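Local coordinates for putative DNA-binding protein (Streptomyces coelicolor, PDB 2EWT), which binds DNA through its helix-turn-helix domain as BldD, a central regulator of aerial mycelium formation, at the interface of chains A and B. Coordinates in Å, arbitrary orientation; residue numbers count along the deposited sequence, not the author numbering. Chains: chain A/B, putative DNA-binding protein.

The interface of chains A and B. Residues chain A 1, 5, 9, 55, 70; chain B 52, 56, 66.
The phenol of A:Tyr5 turns an edge, not a face, toward B:Val52 in this apolar patch between two helix-turn-helix domains of BldD. The CG1 methyl of B:Val52 sits close to the ring plane, against the corner between hydroxyl and CE2, 3.6 Å from A:Tyr5 OH. From the CE2 carbon of A:Tyr5 it is 3.9 Å to the same B:Val52 CG1, and the two side chains meet at about a right angle. On one side of that plane, the thioether of A:Met1 borders the CD2–CE2 edge; on the other, A:Leu9 is displaced beyond the same edge. From the A:Met1 side, beyond the ring's tip, the CB methyl of B:Ala56 meets the hydroxyl OH of A:Tyr5 at 3.7 Å.

B:Val52, at the start of helix 52-62, is the main knob. With CG1 anti to the backbone N (chi1 171°), that methyl packs among A:Tyr5, A:Leu55 and A:Leu70. A:Leu70 CD2 lies on B:Val52 CG1 at 3.5 Å. A:Leu55 CD2 touches B:Val52 CG1 at 3.7 Å and also reaches CG2. The sulfur SD of A:Met1, carried by a chain bent at chi3 (-92°), approaches B:Val52 CB at 3.8 Å.

A:Leu70 splits its branches between two partners: CD1 meets CG1 of B:Val66 tip to tip at 3.6 Å, bringing in the 3-10 helix 66-69. The two-fold repeats these contacts with the chains exchanged, in a dimer that may or may not form in solution.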
loop_
_atom_site.group_PDB
_atom_site.type_symbol
_atom_site.label_atom_id
_atom_site.label_comp_id
_atom_site.label_asym_id
_atom_site.label_seq_id
_atom_site.Cartn_x
_atom_site.Cartn_y
_atom_site.Cartn_z
ATOM N N MET A 1 7.912 1.023 7.375
ATOM C CA MET A 1 8.552 1.446 6.093
ATOM C C MET A 1 9.784 2.300 6.352
ATOM O O MET A 1 9.879 2.966 7.382
ATOM C CB MET A 1 7.558 2.242 5.243
ATOM C CG MET A 1 6.306 1.470 4.872
ATOM S SD MET A 1 5.265 2.369 3.714
ATOM C CE MET A 1 4.161 3.247 4.844
ATOM N N TYR A 5 11.216 5.916 2.144
ATOM C CA TYR A 5 9.983 5.520 1.473
ATOM C C TYR A 5 8.792 6.306 2.021
ATOM O O TYR A 5 7.966 6.810 1.257
ATOM C CB TYR A 5 9.707 4.025 1.642
ATOM C CG TYR A 5 8.665 3.511 0.670
ATOM C CD1 TYR A 5 9.034 3.035 -0.588
ATOM C CD2 TYR A 5 7.307 3.539 0.989
ATOM C CE1 TYR A 5 8.081 2.598 -1.504
ATOM C CE2 TYR A 5 6.345 3.107 0.076
ATOM C CZ TYR A 5 6.736 2.637 -1.163
ATOM O OH TYR A 5 5.788 2.201 -2.062
ATOM N N LEU A 9 6.507 8.813 -0.137
ATOM C CA LEU A 9 5.088 8.496 -0.276
ATOM C C LEU A 9 4.291 9.719 0.175
ATOM O O LEU A 9 3.315 10.116 -0.466
ATOM C CB LEU A 9 4.727 7.282 0.589
ATOM C CG LEU A 9 3.243 6.912 0.716
ATOM C CD1 LEU A 9 2.675 6.537 -0.652
ATOM C CD2 LEU A 9 3.089 5.756 1.694
ATOM N N LEU A 55 -4.019 4.042 2.043
ATOM C CA LEU A 55 -3.513 4.590 0.786
ATOM C C LEU A 55 -4.544 4.413 -0.326
ATOM O O LEU A 55 -4.769 5.322 -1.128
ATOM C CB LEU A 55 -2.201 3.915 0.380
ATOM C CG LEU A 55 -1.535 4.524 -0.862
ATOM C CD1 LEU A 55 -1.233 5.994 -0.601
ATOM C CD2 LEU A 55 -0.260 3.769 -1.201
ATOM N N LEU A 70 2.680 6.055 -5.415
ATOM C CA LEU A 70 3.810 5.216 -5.022
ATOM C C LEU A 70 5.176 5.796 -5.389
ATOM O O LEU A 70 5.394 6.216 -6.525
ATOM C CB LEU A 70 3.668 3.821 -5.647
ATOM C CG LEU A 70 2.485 2.968 -5.178
ATOM C CD1 LEU A 70 2.517 1.622 -5.878
ATOM C CD2 LEU A 70 2.548 2.782 -3.670
ATOM N N VAL B 52 2.991 -0.672 2.640
ATOM C CA VAL B 52 2.886 -0.230 1.256
ATOM C C VAL B 52 4.200 -0.549 0.536
ATOM O O VAL B 52 4.202 -1.073 -0.577
ATOM C CB VAL B 52 2.626 1.288 1.163
ATOM C CG1 VAL B 52 2.736 1.745 -0.284
ATOM C CG2 VAL B 52 1.235 1.612 1.705
ATOM N N ALA B 56 4.580 -2.990 -2.720
ATOM C CA ALA B 56 5.161 -2.527 -3.973
ATOM C C ALA B 56 6.318 -3.429 -4.395
ATOM O O ALA B 56 6.487 -3.719 -5.578
ATOM C CB ALA B 56 5.644 -1.085 -3.828
ATOM N N VAL B 66 0.599 -2.938 -8.798
ATOM C CA VAL B 66 0.096 -2.978 -7.427
ATOM C C VAL B 66 -1.425 -3.126 -7.417
ATOM O O VAL B 66 -1.982 -3.835 -6.583
ATOM C CB VAL B 66 0.486 -1.697 -6.645
ATOM C CG1 VAL B 66 -0.057 -0.469 -7.352
ATOM C CG2 VAL B 66 -0.050 -1.766 -5.224
#